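PDB 2Z73: rhodopsin from Todarodes pacificus, which detects light for vision at low light intensity through its retinal chromophore, isomerisation of which activates G-protein signalling to phospholipase C. Local coordinates for residues G50-V55 with F78-F83; I73-F78 with F158-S163. One frame throughout, in Å; residues are numbered along the deposited sequence.

Contact 1: G50-V55 with F78-F83; sequences GGNGIV and FSDFTF. With TWT (docosane), chain G; PLM (palmitic acid), chain E.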
loop_
_atom_site.group_PDB
_atom_site.type_symbol
_atom_site.label_atom_id
_atom_site.label_comp_id
_atom_site.label_asym_id
_atom_site.label_seq_id
_atom_site.Cartn_x
_atom_site.Cartn_y
_atom_site.Cartn_z
ATOM N N GLY A 50 7.283 -10.902 -6.734
ATOM C CA GLY A 50 7.657 -12.079 -5.984
ATOM C C GLY A 50 6.989 -12.092 -4.624
ATOM O O GLY A 50 6.214 -13.006 -4.298
ATOM N N GLY A 51 7.272 -11.064 -3.828
ATOM C CA GLY A 51 6.694 -10.982 -2.502
ATOM C C GLY A 51 5.179 -10.925 -2.444
ATOM O O GLY A 51 4.557 -11.578 -1.614
ATOM N N ASN A 52 4.564 -10.147 -3.317
ATOM C CA ASN A 52 3.116 -10.050 -3.280
ATOM C C ASN A 52 2.454 -11.325 -3.757
ATOM O O ASN A 52 1.352 -11.661 -3.315
ATOM C CB ASN A 52 2.635 -8.843 -4.093
ATOM C CG ASN A 52 2.873 -7.519 -3.366
ATOM O OD1 ASN A 52 2.389 -7.301 -2.250
ATOM N ND2 ASN A 52 3.620 -6.632 -4.003
ATOM N N GLY A 53 3.124 -12.041 -4.658
ATOM C CA GLY A 53 2.562 -13.290 -5.144
ATOM C C GLY A 53 2.493 -14.274 -3.984
ATOM O O GLY A 53 1.495 -14.956 -3.782
ATOM N N ILE A 54 3.571 -14.325 -3.210
ATOM C CA ILE A 54 3.639 -15.218 -2.075
ATOM C C ILE A 54 2.524 -14.968 -1.069
ATOM O O ILE A 54 1.910 -15.911 -0.578
ATOM C CB ILE A 54 4.979 -15.090 -1.351
ATOM C CG1 ILE A 54 6.114 -15.428 -2.314
ATOM C CG2 ILE A 54 4.999 -16.001 -0.143
ATOM C CD1 ILE A 54 7.479 -15.448 -1.668
ATOM N N VAL A 55 2.263 -13.705 -0.748
ATOM C CA VAL A 55 1.211 -13.415 0.206
ATOM C C VAL A 55 -0.119 -13.861 -0.377
ATOM O O VAL A 55 -0.891 -14.552 0.293
ATOM C CB VAL A 55 1.184 -11.893 0.628
ATOM C CG1 VAL A 55 1.633 -11.021 -0.513
ATOM C CG2 VAL A 55 -0.215 -11.491 1.091
ATOM N N PHE A 78 -2.650 -7.858 -4.217
ATOM C CA PHE A 78 -2.963 -7.866 -5.647
ATOM C C PHE A 78 -2.640 -6.469 -6.170
ATOM O O PHE A 78 -2.065 -6.302 -7.249
ATOM C CB PHE A 78 -4.450 -8.154 -5.885
ATOM C CG PHE A 78 -4.838 -8.173 -7.337
ATOM C CD1 PHE A 78 -4.987 -9.371 -8.017
ATOM C CD2 PHE A 78 -5.004 -6.984 -8.042
ATOM C CE1 PHE A 78 -5.290 -9.390 -9.373
ATOM C CE2 PHE A 78 -5.308 -6.996 -9.404
ATOM C CZ PHE A 78 -5.449 -8.197 -10.068
ATOM N N SER A 79 -3.026 -5.478 -5.379
ATOM C CA SER A 79 -2.792 -4.093 -5.693
ATOM C C SER A 79 -1.304 -3.844 -5.879
ATOM O O SER A 79 -0.864 -3.334 -6.910
ATOM C CB SER A 79 -3.319 -3.216 -4.555
ATOM O OG SER A 79 -3.146 -1.840 -4.822
ATOM N N ASP A 80 -0.521 -4.210 -4.876
ATOM C CA ASP A 80 0.921 -4.011 -4.927
ATOM C C ASP A 80 1.573 -4.868 -5.998
ATOM O O ASP A 80 2.583 -4.475 -6.608
ATOM C CB ASP A 80 1.520 -4.289 -3.556
ATOM C CG ASP A 80 1.035 -3.308 -2.515
ATOM O OD1 ASP A 80 1.223 -3.563 -1.302
ATOM O OD2 ASP A 80 0.469 -2.276 -2.915
ATOM N N PHE A 81 1.001 -6.038 -6.245
ATOM C CA PHE A 81 1.541 -6.906 -7.273
ATOM C C PHE A 81 1.477 -6.194 -8.630
ATOM O O PHE A 81 2.492 -6.036 -9.302
ATOM C CB PHE A 81 0.740 -8.206 -7.376
ATOM C CG PHE A 81 1.222 -9.108 -8.479
ATOM C CD1 PHE A 81 2.307 -9.947 -8.280
ATOM C CD2 PHE A 81 0.636 -9.061 -9.741
ATOM C CE1 PHE A 81 2.802 -10.716 -9.317
ATOM C CE2 PHE A 81 1.124 -9.830 -10.789
ATOM C CZ PHE A 81 2.209 -10.658 -10.578
ATOM N N THR A 82 0.267 -5.775 -9.004
ATOM C CA THR A 82 0.015 -5.103 -10.272
ATOM C C THR A 82 0.817 -3.814 -10.418
ATOM O O THR A 82 1.253 -3.471 -11.512
ATOM C CB THR A 82 -1.494 -4.750 -10.448
ATOM O OG1 THR A 82 -2.304 -5.838 -9.996
ATOM C CG2 THR A 82 -1.816 -4.479 -11.917
ATOM N N PHE A 83 0.991 -3.088 -9.321
ATOM C CA PHE A 83 1.757 -1.844 -9.375
ATOM C C PHE A 83 3.186 -2.174 -9.803
ATOM O O PHE A 83 3.721 -1.614 -10.756
ATOM C CB PHE A 83 1.802 -1.189 -7.997
ATOM C CG PHE A 83 2.334 0.210 -8.013
ATOM C CD1 PHE A 83 1.459 1.291 -8.019
ATOM C CD2 PHE A 83 3.704 0.447 -8.043
ATOM C CE1 PHE A 83 1.937 2.593 -8.055
ATOM C CE2 PHE A 83 4.198 1.743 -8.079
ATOM C CZ PHE A 83 3.316 2.822 -8.084
HETATM C C1 TWT G . 7.558 -12.334 1.768
HETATM C C2 TWT G . 9.034 -12.244 1.456
HETATM C C3 TWT G . 9.184 -11.670 0.060
HETATM C C4 TWT G . 10.651 -11.541 -0.366
HETATM C C5 TWT G . 10.613 -10.951 -1.775
HETATM C C6 TWT G . 11.559 -11.655 -2.734
HETATM C C7 TWT G . 10.694 -12.282 -3.844
HETATM C C8 TWT G . 11.195 -13.692 -4.121
HETATM C C9 TWT G . 11.551 -13.912 -5.603
HETATM C C10 TWT G . 13.049 -13.661 -5.672
HETATM C C11 TWT G . 13.956 -14.887 -5.787
HETATM C C12 TWT G . 15.194 -14.228 -6.359
HETATM C C13 TWT G . 16.426 -15.073 -6.658
HETATM C C14 TWT G . 17.013 -14.186 -7.745
HETATM C C15 TWT G . 18.049 -14.745 -8.701
HETATM C C16 TWT G . 18.360 -13.469 -9.480
HETATM C C17 TWT G . 19.731 -13.325 -10.033
HETATM C C18 TWT G . 19.438 -12.674 -11.386
HETATM C C19 TWT G . 20.666 -12.381 -12.229
HETATM C C20 TWT G . 20.124 -11.743 -13.510
HETATM C C21 TWT G . 21.251 -11.390 -14.466
HETATM C C22 TWT G . 20.633 -10.762 -15.712
HETATM C C1 PLM E . -6.869 -20.182 -6.921
HETATM O O2 PLM E . -6.331 -21.163 -7.421
HETATM C C2 PLM E . -6.003 -19.154 -6.189
HETATM C C3 PLM E . -6.051 -17.751 -6.811
HETATM C C4 PLM E . -4.651 -17.287 -7.198
HETATM C C5 PLM E . -4.630 -15.825 -7.543
HETATM C C6 PLM E . -3.229 -15.416 -7.926
HETATM C C7 PLM E . -3.257 -14.157 -8.764
HETATM C C8 PLM E . -1.848 -13.708 -9.186
HETATM C C9 PLM E . -1.820 -12.244 -9.629
HETATM C CA PLM E . -2.001 -12.084 -11.121
HETATM C CB PLM E . -2.603 -10.730 -11.438
HETATM C CC PLM E . -2.424 -10.373 -12.901
HETATM C CD PLM E . -3.035 -9.019 -13.204
HETATM C CE PLM E . -2.083 -8.183 -14.025
HETATM C CF PLM E . -2.648 -7.825 -15.389
HETATM C CG PLM E . -1.668 -6.980 -16.195
#

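Contact 2: I73-F78 with F158-S163; sequences IINLAF and FVWLWS. With BOG (octyl beta-D-glucopyranoside), chain C.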
loop_
_atom_site.group_PDB
_atom_site.type_symbol
_atom_site.label_atom_id
_atom_site.label_comp_id
_atom_site.label_asym_id
_atom_site.label_seq_id
_atom_site.Cartn_x
_atom_site.Cartn_y
_atom_site.Cartn_z
ATOM N N ILE A 73 -5.962 -8.080 3.081
ATOM C CA ILE A 73 -4.532 -8.321 2.890
ATOM C C ILE A 73 -4.271 -8.816 1.471
ATOM O O ILE A 73 -3.330 -8.381 0.805
ATOM C CB ILE A 73 -3.982 -9.379 3.889
ATOM C CG1 ILE A 73 -3.774 -8.748 5.268
ATOM C CG2 ILE A 73 -2.652 -9.942 3.390
ATOM C CD1 ILE A 73 -3.276 -9.731 6.328
ATOM N N ILE A 74 -5.116 -9.730 1.014
ATOM C CA ILE A 74 -4.969 -10.267 -0.319
ATOM C C ILE A 74 -5.178 -9.149 -1.330
ATOM O O ILE A 74 -4.375 -8.965 -2.248
ATOM C CB ILE A 74 -5.968 -11.436 -0.553
ATOM C CG1 ILE A 74 -5.540 -12.641 0.300
ATOM C CG2 ILE A 74 -6.006 -11.836 -2.031
ATOM C CD1 ILE A 74 -6.532 -13.775 0.335
ATOM N N ASN A 75 -6.256 -8.393 -1.148
ATOM C CA ASN A 75 -6.579 -7.289 -2.043
ATOM C C ASN A 75 -5.395 -6.319 -2.136
ATOM O O ASN A 75 -5.062 -5.831 -3.222
ATOM C CB ASN A 75 -7.829 -6.551 -1.549
ATOM C CG ASN A 75 -8.247 -5.435 -2.486
ATOM O OD1 ASN A 75 -8.694 -5.686 -3.607
ATOM N ND2 ASN A 75 -8.094 -4.198 -2.040
ATOM N N LEU A 76 -4.770 -6.051 -0.988
ATOM C CA LEU A 76 -3.619 -5.155 -0.917
ATOM C C LEU A 76 -2.459 -5.742 -1.734
ATOM O O LEU A 76 -1.786 -5.032 -2.484
ATOM C CB LEU A 76 -3.173 -5.001 0.536
ATOM C CG LEU A 76 -2.638 -3.662 1.034
ATOM C CD1 LEU A 76 -1.880 -3.892 2.333
ATOM C CD2 LEU A 76 -1.719 -3.018 0.005
ATOM N N ALA A 77 -2.226 -7.043 -1.579
ATOM C CA ALA A 77 -1.150 -7.709 -2.294
ATOM C C ALA A 77 -1.394 -7.715 -3.800
ATOM O O ALA A 77 -0.447 -7.604 -4.577
ATOM C CB ALA A 77 -0.982 -9.125 -1.785
ATOM N N PHE A 78 -2.650 -7.858 -4.217
ATOM C CA PHE A 78 -2.963 -7.866 -5.647
ATOM C C PHE A 78 -2.640 -6.469 -6.170
ATOM O O PHE A 78 -2.065 -6.302 -7.249
ATOM C CB PHE A 78 -4.450 -8.154 -5.885
ATOM C CG PHE A 78 -4.838 -8.173 -7.337
ATOM C CD1 PHE A 78 -4.987 -9.371 -8.017
ATOM C CD2 PHE A 78 -5.004 -6.984 -8.042
ATOM C CE1 PHE A 78 -5.290 -9.390 -9.373
ATOM C CE2 PHE A 78 -5.308 -6.996 -9.404
ATOM C CZ PHE A 78 -5.449 -8.197 -10.068
ATOM N N PHE A 158 -16.144 -1.311 -2.621
ATOM C CA PHE A 158 -16.095 0.134 -2.445
ATOM C C PHE A 158 -14.681 0.578 -2.812
ATOM O O PHE A 158 -14.485 1.557 -3.537
ATOM C CB PHE A 158 -16.380 0.535 -0.998
ATOM C CG PHE A 158 -15.903 1.921 -0.655
ATOM C CD1 PHE A 158 -16.451 3.036 -1.285
ATOM C CD2 PHE A 158 -14.875 2.111 0.264
ATOM C CE1 PHE A 158 -15.975 4.328 -1.007
ATOM C CE2 PHE A 158 -14.394 3.397 0.547
ATOM C CZ PHE A 158 -14.947 4.504 -0.091
ATOM N N VAL A 159 -13.701 -0.157 -2.295
ATOM C CA VAL A 159 -12.306 0.139 -2.560
ATOM C C VAL A 159 -12.041 0.227 -4.058
ATOM O O VAL A 159 -11.464 1.199 -4.538
ATOM C CB VAL A 159 -11.376 -0.946 -1.995
ATOM C CG1 VAL A 159 -9.930 -0.569 -2.279
ATOM C CG2 VAL A 159 -11.623 -1.140 -0.496
ATOM N N TRP A 160 -12.454 -0.797 -4.800
ATOM C CA TRP A 160 -12.228 -0.797 -6.233
ATOM C C TRP A 160 -12.916 0.372 -6.914
ATOM O O TRP A 160 -12.290 1.101 -7.674
ATOM C CB TRP A 160 -12.664 -2.130 -6.855
ATOM C CG TRP A 160 -11.619 -3.220 -6.741
ATOM C CD1 TRP A 160 -11.364 -4.006 -5.655
ATOM C CD2 TRP A 160 -10.672 -3.612 -7.749
ATOM N NE1 TRP A 160 -10.320 -4.866 -5.921
ATOM C CE2 TRP A 160 -9.878 -4.644 -7.199
ATOM C CE3 TRP A 160 -10.419 -3.192 -9.065
ATOM C CZ2 TRP A 160 -8.851 -5.263 -7.918
ATOM C CZ3 TRP A 160 -9.395 -3.809 -9.779
ATOM C CH2 TRP A 160 -8.625 -4.834 -9.201
ATOM N N LEU A 161 -14.198 0.569 -6.644
ATOM C CA LEU A 161 -14.914 1.682 -7.255
ATOM C C LEU A 161 -14.217 2.992 -6.930
ATOM O O LEU A 161 -13.914 3.794 -7.820
ATOM C CB LEU A 161 -16.362 1.726 -6.769
ATOM C CG LEU A 161 -17.338 0.981 -7.671
ATOM C CD1 LEU A 161 -17.190 1.514 -9.093
ATOM C CD2 LEU A 161 -17.052 -0.511 -7.643
ATOM N N TRP A 162 -13.959 3.208 -5.647
ATOM C CA TRP A 162 -13.285 4.412 -5.194
ATOM C C TRP A 162 -11.986 4.627 -5.977
ATOM O O TRP A 162 -11.818 5.645 -6.649
ATOM C CB TRP A 162 -12.994 4.284 -3.698
ATOM C CG TRP A 162 -12.400 5.494 -3.070
ATOM C CD1 TRP A 162 -11.076 5.745 -2.869
ATOM C CD2 TRP A 162 -13.108 6.618 -2.540
ATOM N NE1 TRP A 162 -10.914 6.958 -2.240
ATOM C CE2 TRP A 162 -12.147 7.515 -2.028
ATOM C CE3 TRP A 162 -14.465 6.955 -2.446
ATOM C CZ2 TRP A 162 -12.500 8.731 -1.430
ATOM C CZ3 TRP A 162 -14.815 8.164 -1.851
ATOM C CH2 TRP A 162 -13.833 9.036 -1.351
ATOM N N SER A 163 -11.083 3.651 -5.904
ATOM C CA SER A 163 -9.791 3.719 -6.589
ATOM C C SER A 163 -9.883 4.057 -8.075
ATOM O O SER A 163 -9.154 4.910 -8.570
ATOM C CB SER A 163 -9.047 2.403 -6.430
ATOM O OG SER A 163 -8.841 2.112 -5.067
HETATM C C1 BOG C . -7.617 -12.982 12.863
HETATM O O1 BOG C . -7.367 -11.660 12.647
HETATM C C2 BOG C . -6.475 -13.336 13.779
HETATM O O2 BOG C . -5.146 -13.133 13.163
HETATM C C3 BOG C . -6.749 -14.749 14.033
HETATM O O3 BOG C . -5.716 -15.081 14.888
HETATM C C4 BOG C . -8.185 -14.915 14.678
HETATM O O4 BOG C . -8.454 -16.259 14.928
HETATM C C5 BOG C . -9.262 -14.542 13.749
HETATM O O5 BOG C . -8.972 -13.170 13.506
HETATM C C6 BOG C . -10.703 -14.692 14.397
HETATM O O6 BOG C . -11.762 -14.301 13.369
HETATM C "C1'" BOG C . -7.668 -11.575 11.282
HETATM C "C2'" BOG C . -7.751 -10.141 11.110
HETATM C "C3'" BOG C . -6.755 -9.904 10.028
HETATM C "C4'" BOG C . -6.206 -8.661 10.444
HETATM C "C5'" BOG C . -5.462 -8.186 9.253
HETATM C "C6'" BOG C . -4.443 -7.391 9.863
HETATM C "C7'" BOG C . -3.657 -6.978 8.687
HETATM C "C8'" BOG C . -2.369 -6.777 9.269
#

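Contact 1: G50-V55 with F78-F83
Where residues 50-55 and 78-83 pass at an axis distance of 8.5 Å, roughly antiparallel, Asn52 packs against Asp80 CB and along Phe81. Phe78, at the start of 78-83, takes no part in the pairing with 50-55; its ring lies by a palmitic acid, CE1 3.6 Å from the lipid atom CB. Asp80 offers its methylene rather than its carboxylate: its CB is 3.2 Å from ND2 and 3.4 Å from OD1 of Asn52, with amide and carboxylate planes 58° apart. The acidic end turns to Ser122 on helix 104-138, while the amide donates from ND2 to Ala308 O. At Phe81 the methylenes meet, Asn52 CB 3.8 Å from Phe81 CB. With CG anti to the backbone N (chi1 177°), the Phe81 ring presents its edge to Asn52 CB and one face to palmitic acid C9. A leucine in place of Asn52 would probably leave the Ala308 carbonyl without its amide donor and so cut this polar tie between helices 1 and 7. These signature asparagine and aspartate residues of class A receptors thus pack without a direct hydrogen bond, their polar ends linking helices 1 and 2 to helices 7 and 3 respectively.

Contact 2: I73-F78 with F158-S163
Asn75 and Trp160 join segments 73-78 and 158-163 by one hydrogen bond between widely spaced helices, whose axes come no nearer than 12.5 Å. The indole NE1 of Trp160 donates to Asn75 OD1 at 2.9 Å, a bent bond with an N-H...O angle of 141°. The donor lies in the carbonyl plane, whereas the oxygen sits somewhat out of the indole plane, the amide and ring being turned 61° apart. Asn75 extends with CG anti to its own N (chi1 -177°), which carries the amide out to the tryptophan; its ND2 keeps a weak bond to Thr125 on helix 104-138 and lies 4.1 Å from Val159 CG1. This is a link between transmembrane helices 2 and 4 of the seven-helix rhodopsin bundle, and an asparagine-tryptophan pair in these two helices is a familiar feature of class A receptors. Beyond the bond, Phe78 meets the six-membered ring of the indole, its CE2 at the edge of the Trp160 ring, in plane, 4.0 Å from CH2. The two rings are inclined obliquely, their centroids 6.0 Å apart, so the pair is an apolar touch rather than a stack.

How the contacts relate
Followed from the N terminus, the chain first lays down 50-55 on transmembrane helix 1, turns on the cytoplasmic side, and returns along helix 2, where contact 1 closes a short loop of 22 residues. Contact 2 closes a much longer one, 79 residues running from helix 2 through helix 3 to 158-163 on helix 4. Because 73-78 precedes 78-83, the segments alternate and the two contacts cross rather than nest. Helix 70-87 serves both, with Phe78 common to the two segments, and the contacts also touch directly through Val55 packing on Ala77 and Ile73. Together they tie helix 1 and helix 4 to different sides of helix 2.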